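Local coordinates for LPXTG cell wall surface protein (PDB 4IGB), which is a cell-wall-linked surface protein of Streptococcus gordonii, probably an adhesin, represented here by its N-terminal N1 and N2 domains, at residues B[335-340]-B[391-396]; B[343-348]-B[365-370]. All coordinates share one frame; numbering follows the deposited sequence.

Interaction 1: B[335-340]-B[391-396]; sequences MVQKFD and ITYKTA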
loop_
_atom_site.group_PDB
_atom_site.type_symbol
_atom_site.label_atom_id
_atom_site.label_comp_id
_atom_site.label_asym_id
_atom_site.label_seq_id
_atom_site.Cartn_x
_atom_site.Cartn_y
_atom_site.Cartn_z
ATOM N N MET B 335 -21.417 4.535 4.381
ATOM C CA MET B 335 -21.143 5.949 4.502
ATOM C C MET B 335 -21.483 6.309 5.933
ATOM O O MET B 335 -22.574 5.989 6.416
ATOM C CB MET B 335 -22.016 6.759 3.540
ATOM C CG MET B 335 -21.839 6.375 2.077
ATOM S SD MET B 335 -22.562 4.774 1.705
ATOM C CE MET B 335 -22.651 4.890 -0.101
ATOM N N VAL B 336 -20.538 6.957 6.602
ATOM C CA VAL B 336 -20.654 7.267 8.017
ATOM C C VAL B 336 -20.765 8.767 8.177
ATOM O O VAL B 336 -19.853 9.501 7.794
ATOM C CB VAL B 336 -19.399 6.823 8.803
ATOM C CG1 VAL B 336 -19.503 7.262 10.257
ATOM C CG2 VAL B 336 -19.202 5.320 8.723
ATOM N N GLN B 337 -21.885 9.213 8.732
ATOM C CA GLN B 337 -22.073 10.614 9.092
ATOM C C GLN B 337 -21.944 10.763 10.603
ATOM O O GLN B 337 -22.235 9.833 11.360
ATOM C CB GLN B 337 -23.469 11.094 8.687
ATOM C CG GLN B 337 -23.511 12.057 7.530
ATOM C CD GLN B 337 -22.900 13.428 7.820
ATOM O OE1 GLN B 337 -22.209 13.626 8.821
ATOM N NE2 GLN B 337 -23.158 14.386 6.925
ATOM N N LYS B 338 -21.515 11.933 11.050
ATOM C CA LYS B 338 -21.609 12.232 12.471
ATOM C C LYS B 338 -21.960 13.695 12.612
ATOM O O LYS B 338 -21.285 14.562 12.072
ATOM C CB LYS B 338 -20.309 11.901 13.211
ATOM C CG LYS B 338 -20.407 12.120 14.720
ATOM C CD LYS B 338 -19.102 11.765 15.432
ATOM C CE LYS B 338 -19.185 12.065 16.923
ATOM N NZ LYS B 338 -17.820 12.207 17.520
ATOM N N PHE B 339 -23.039 13.969 13.323
ATOM C CA PHE B 339 -23.570 15.324 13.355
ATOM C C PHE B 339 -23.177 16.088 14.595
ATOM O O PHE B 339 -23.229 15.560 15.702
ATOM C CB PHE B 339 -25.091 15.283 13.231
ATOM C CG PHE B 339 -25.566 14.693 11.929
ATOM C CD1 PHE B 339 -25.433 15.402 10.742
ATOM C CD2 PHE B 339 -26.130 13.427 11.888
ATOM C CE1 PHE B 339 -25.868 14.858 9.544
ATOM C CE2 PHE B 339 -26.565 12.887 10.698
ATOM C CZ PHE B 339 -26.433 13.608 9.524
ATOM N N ASP B 340 -22.787 17.342 14.396
ATOM C CA ASP B 340 -22.548 18.248 15.510
ATOM C C ASP B 340 -23.688 18.111 16.528
ATOM O O ASP B 340 -24.859 17.990 16.153
ATOM C CB ASP B 340 -22.438 19.682 14.983
ATOM C CG ASP B 340 -22.022 20.674 16.053
ATOM O OD1 ASP B 340 -20.972 21.330 15.888
ATOM O OD2 ASP B 340 -22.759 20.820 17.046
ATOM N N ILE B 391 -26.545 10.760 -0.945
ATOM C CA ILE B 391 -27.316 10.671 0.287
ATOM C C ILE B 391 -27.632 12.059 0.785
ATOM O O ILE B 391 -26.734 12.888 0.955
ATOM C CB ILE B 391 -26.570 9.909 1.386
ATOM C CG1 ILE B 391 -26.151 8.530 0.886
ATOM C CG2 ILE B 391 -27.417 9.838 2.647
ATOM C CD1 ILE B 391 -25.366 7.759 1.888
ATOM N N THR B 392 -28.914 12.310 1.019
ATOM C CA THR B 392 -29.338 13.606 1.519
ATOM C C THR B 392 -29.838 13.482 2.959
ATOM O O THR B 392 -30.803 12.779 3.221
ATOM C CB THR B 392 -30.422 14.196 0.602
ATOM O OG1 THR B 392 -29.909 14.228 -0.735
ATOM C CG2 THR B 392 -30.777 15.607 1.031
ATOM N N TYR B 393 -29.165 14.163 3.883
ATOM C CA TYR B 393 -29.502 14.083 5.300
ATOM C C TYR B 393 -30.219 15.337 5.759
ATOM O O TYR B 393 -29.686 16.445 5.650
ATOM C CB TYR B 393 -28.240 13.945 6.152
ATOM C CG TYR B 393 -27.272 12.846 5.746
ATOM C CD1 TYR B 393 -27.302 11.605 6.365
ATOM C CD2 TYR B 393 -26.291 13.073 4.783
ATOM C CE1 TYR B 393 -26.393 10.618 6.030
ATOM C CE2 TYR B 393 -25.375 12.082 4.442
ATOM C CZ TYR B 393 -25.433 10.862 5.067
ATOM O OH TYR B 393 -24.531 9.872 4.737
ATOM N N LYS B 394 -31.420 15.167 6.287
ATOM C CA LYS B 394 -32.143 16.274 6.876
ATOM C C LYS B 394 -31.865 16.319 8.376
ATOM O O LYS B 394 -32.069 15.330 9.080
ATOM C CB LYS B 394 -33.649 16.112 6.631
ATOM C CG LYS B 394 -34.077 16.300 5.182
ATOM C CD LYS B 394 -35.591 16.135 5.032
ATOM C CE LYS B 394 -36.061 16.468 3.619
ATOM N NZ LYS B 394 -37.523 16.230 3.437
ATOM N N THR B 395 -31.380 17.462 8.853
ATOM C CA THR B 395 -31.239 17.689 10.288
ATOM C C THR B 395 -31.845 19.043 10.648
ATOM O O THR B 395 -32.229 19.820 9.763
ATOM C CB THR B 395 -29.762 17.696 10.743
ATOM O OG1 THR B 395 -29.126 18.890 10.282
ATOM C CG2 THR B 395 -29.015 16.493 10.208
ATOM N N ALA B 396 -31.924 19.330 11.947
ATOM C CA ALA B 396 -32.315 20.662 12.403
ATOM C C ALA B 396 -31.655 20.976 13.742
ATOM O O ALA B 396 -31.543 20.113 14.595
ATOM C CB ALA B 396 -33.836 20.779 12.497
HETATM O O HOH W 1 -24.514 7.896 6.731
#
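Y393 lays its ring under the side chain of Q337, and this overlap is the middle of a buried contact between two facing sheet layers of the adhesin-like N2 domain, a beta-sandwich. Strands 335-338 and 391-396 run nearly parallel, 21° apart, with their axes 10.6 Å from each other, so the space between the two backbones is bridged by side chains and one water. The methylene CG of Q337 stands over one ring face as a CH-pi contact, 3.5 Å from the centroid of Y393, while the opposite face rests on CG2 of I391 from its own strand. A glutamine suits this place because its aliphatic part can cover an aromatic face and its amide can still find polar partners: NE2 bonds to N411 on the adjoining strand 409-417, and OE1 takes a weak bond from the backbone N of K338.

F339 turns its ring edge toward the face of Y393, near the CB end, in an offset edge-to-face pair, planes at 71°, its CZ 3.8 Å from CD1 of Y393. One face of the phenylalanine is covered by T395, whose CG2 lies 3.9 Å from the centroid of F339. In T395 the hydroxyl sits between the backbone N and the carbonyl carbon (chi1 72°) and bonds to O of V311, while CG2, anti to the carbonyl carbon, meets the ring. Beyond the phenol end, CG of M335 meets CD1 of I391 at 3.8 Å, two flexible apolar chains that both also touch F317 of strand 310-317. The buried hydroxyl is satisfied by a water that accepts from OH of Y393 at 2.8 Å and donates to O of M335 at 2.7 Å.

Interaction 2: B[343-348]-B[365-370]; sequences LDYKEL and IEKTGQ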
loop_
_atom_site.group_PDB
_atom_site.type_symbol
_atom_site.label_atom_id
_atom_site.label_comp_id
_atom_site.label_asym_id
_atom_site.label_seq_id
_atom_site.Cartn_x
_atom_site.Cartn_y
_atom_site.Cartn_z
ATOM N N LEU B 343 -27.191 19.615 16.498
ATOM C CA LEU B 343 -28.133 19.185 15.473
ATOM C C LEU B 343 -28.872 17.924 15.885
ATOM O O LEU B 343 -28.284 17.020 16.481
ATOM C CB LEU B 343 -27.404 18.900 14.159
ATOM C CG LEU B 343 -26.748 20.035 13.372
ATOM C CD1 LEU B 343 -26.044 19.443 12.135
ATOM C CD2 LEU B 343 -27.755 21.121 12.965
ATOM N N ASP B 344 -30.158 17.864 15.560
ATOM C CA ASP B 344 -30.897 16.611 15.624
ATOM C C ASP B 344 -31.030 16.010 14.216
ATOM O O ASP B 344 -31.501 16.677 13.289
ATOM C CB ASP B 344 -32.300 16.833 16.193
ATOM C CG ASP B 344 -32.286 17.301 17.642
ATOM O OD1 ASP B 344 -31.301 17.010 18.361
ATOM O OD2 ASP B 344 -33.268 17.965 18.049
ATOM N N TYR B 345 -30.637 14.752 14.066
ATOM C CA TYR B 345 -30.851 14.021 12.824
ATOM C C TYR B 345 -32.336 13.745 12.623
ATOM O O TYR B 345 -32.990 13.202 13.508
ATOM C CB TYR B 345 -30.081 12.699 12.841
ATOM C CG TYR B 345 -30.513 11.726 11.758
ATOM C CD1 TYR B 345 -30.166 11.936 10.427
ATOM C CD2 TYR B 345 -31.277 10.606 12.067
ATOM C CE1 TYR B 345 -30.567 11.051 9.429
ATOM C CE2 TYR B 345 -31.682 9.717 11.083
ATOM C CZ TYR B 345 -31.321 9.943 9.764
ATOM O OH TYR B 345 -31.724 9.063 8.785
ATOM N N LYS B 346 -32.863 14.097 11.455
ATOM C CA LYS B 346 -34.280 13.864 11.161
ATOM C C LYS B 346 -34.534 12.628 10.291
ATOM O O LYS B 346 -35.237 11.708 10.707
ATOM C CB LYS B 346 -34.917 15.110 10.539
ATOM C CG LYS B 346 -35.041 16.251 11.530
ATOM C CD LYS B 346 -35.322 17.574 10.835
ATOM C CE LYS B 346 -36.641 17.583 10.065
ATOM N NZ LYS B 346 -36.927 18.969 9.598
ATOM N N GLU B 347 -33.958 12.603 9.092
ATOM C CA GLU B 347 -34.121 11.470 8.186
ATOM C C GLU B 347 -33.174 11.665 7.028
ATOM O O GLU B 347 -32.532 12.707 6.927
ATOM C CB GLU B 347 -35.547 11.433 7.646
ATOM C CG GLU B 347 -35.891 12.712 6.913
ATOM C CD GLU B 347 -37.324 12.756 6.423
ATOM O OE1 GLU B 347 -38.227 12.964 7.251
ATOM O OE2 GLU B 347 -37.547 12.597 5.210
ATOM N N LEU B 348 -33.096 10.674 6.145
ATOM C CA LEU B 348 -32.256 10.787 4.952
ATOM C C LEU B 348 -32.838 9.993 3.792
ATOM O O LEU B 348 -33.650 9.091 3.995
ATOM C CB LEU B 348 -30.841 10.271 5.241
ATOM C CG LEU B 348 -30.738 8.780 5.542
ATOM C CD1 LEU B 348 -30.800 7.951 4.262
ATOM C CD2 LEU B 348 -29.443 8.488 6.276
ATOM N N ILE B 365 -29.886 1.571 7.627
ATOM C CA ILE B 365 -29.471 2.754 8.349
ATOM C C ILE B 365 -29.249 2.367 9.793
ATOM O O ILE B 365 -30.119 1.775 10.431
ATOM C CB ILE B 365 -30.545 3.841 8.320
ATOM C CG1 ILE B 365 -30.755 4.370 6.901
ATOM C CG2 ILE B 365 -30.170 4.976 9.255
ATOM C CD1 ILE B 365 -31.872 5.391 6.823
ATOM N N GLU B 366 -28.071 2.689 10.300
ATOM C CA GLU B 366 -27.746 2.427 11.686
ATOM C C GLU B 366 -27.475 3.758 12.353
ATOM O O GLU B 366 -26.666 4.552 11.860
ATOM C CB GLU B 366 -26.520 1.528 11.774
ATOM C CG GLU B 366 -25.968 1.400 13.183
ATOM C CD GLU B 366 -24.785 0.464 13.252
ATOM O OE1 GLU B 366 -24.868 -0.639 12.671
ATOM O OE2 GLU B 366 -23.772 0.840 13.873
ATOM N N LYS B 367 -28.171 4.019 13.454
ATOM C CA LYS B 367 -27.950 5.243 14.205
ATOM C C LYS B 367 -27.442 4.936 15.612
ATOM O O LYS B 367 -28.051 4.156 16.351
ATOM C CB LYS B 367 -29.235 6.079 14.278
ATOM C CG LYS B 367 -29.052 7.432 14.958
ATOM C CD LYS B 367 -30.332 8.246 14.951
ATOM C CE LYS B 367 -30.123 9.618 15.586
ATOM N NZ LYS B 367 -29.793 9.513 17.046
ATOM N N THR B 368 -26.321 5.547 15.976
ATOM C CA THR B 368 -25.842 5.493 17.348
ATOM C C THR B 368 -25.531 6.903 17.820
ATOM O O THR B 368 -24.508 7.474 17.445
ATOM C CB THR B 368 -24.582 4.625 17.490
ATOM O OG1 THR B 368 -24.826 3.331 16.930
ATOM C CG2 THR B 368 -24.218 4.466 18.956
ATOM N N GLY B 369 -26.416 7.465 18.641
ATOM C CA GLY B 369 -26.255 8.832 19.093
ATOM C C GLY B 369 -26.283 9.791 17.917
ATOM O O GLY B 369 -27.244 9.807 17.146
ATOM N N GLN B 370 -25.221 10.579 17.783
ATOM C CA GLN B 370 -25.056 11.512 16.671
ATOM C C GLN B 370 -24.469 10.877 15.395
ATOM O O GLN B 370 -24.368 11.534 14.359
ATOM C CB GLN B 370 -24.193 12.695 17.116
ATOM C CG GLN B 370 -24.872 13.573 18.179
ATOM C CD GLN B 370 -26.083 14.316 17.628
ATOM O OE1 GLN B 370 -27.223 13.890 17.816
ATOM N NE2 GLN B 370 -25.839 15.435 16.958
HETATM O O HOH W 2 -29.394 15.275 19.025
HETATM O O HOH W 3 -29.453 13.302 16.215
#
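Y345 and I365 each bury 58 Å² in this contact, and K367, with 42 Å², lies beside the tyrosine ring. The aliphatic run of K367 slides past Y345 in the opposite direction, and its CE comes within 3.8 Å of CD2 of Y345. Lysine suits this solvent-facing margin: its methylenes run alongside the tyrosine, near CD2 and CB, while a bend at chi4 (-65°) places NZ where it bonds to O of G369, 2.6 Å away, in the turn that ends its own strand. G369 has a positive phi, which favours glycine.

I365 meets L348 tip to tip, its CD1 3.8 Å from CD1 of L348. The same methyl lies near the hydroxyl end of Y345, so a single methyl of I365 serves both the leucine and the tyrosine.

At the other end, Q370 supplies the polar link. Its NE2 donates to O of L343 over 3.0 Å, nearly straight at 161°, and also to O of F339. OE1 accepts from a water that in turn accepts from N of Y345, so both ends of the amide are tied to the backbone of strand 343-348.

The two strands are nearly antiparallel but not paired, their axes 10.3 Å apart. Strand 363-368 pairs antiparallel with strand 371-376, whose V372 is touched by Y345, L348 and K367, while strand 389-397 pairs with 343-348 at the classic bulge where K346 and E347 both face K394.

Overall arrangement
Both contacts lie in the N2 domain, their centres about 7 Å apart, and both bridge the same two layers of its beta-sandwich. Strand 343-352 pairs with strand 389-397 in one layer, while strands 333-338 and 363-368 flank strand 371-376 in the other. Along the chain the order is 335-340, 343-348, 365-370 and 391-396, so interaction 2 is formed wholly by residues between the two segments of interaction 1. Interaction 1 fills the buried interior, whereas interaction 2 lies at the surface, with mostly partly exposed side chains. Backbone bonds of K394 to K346 and E347, and of Q370 to F339, join the two, making one continuous packing region.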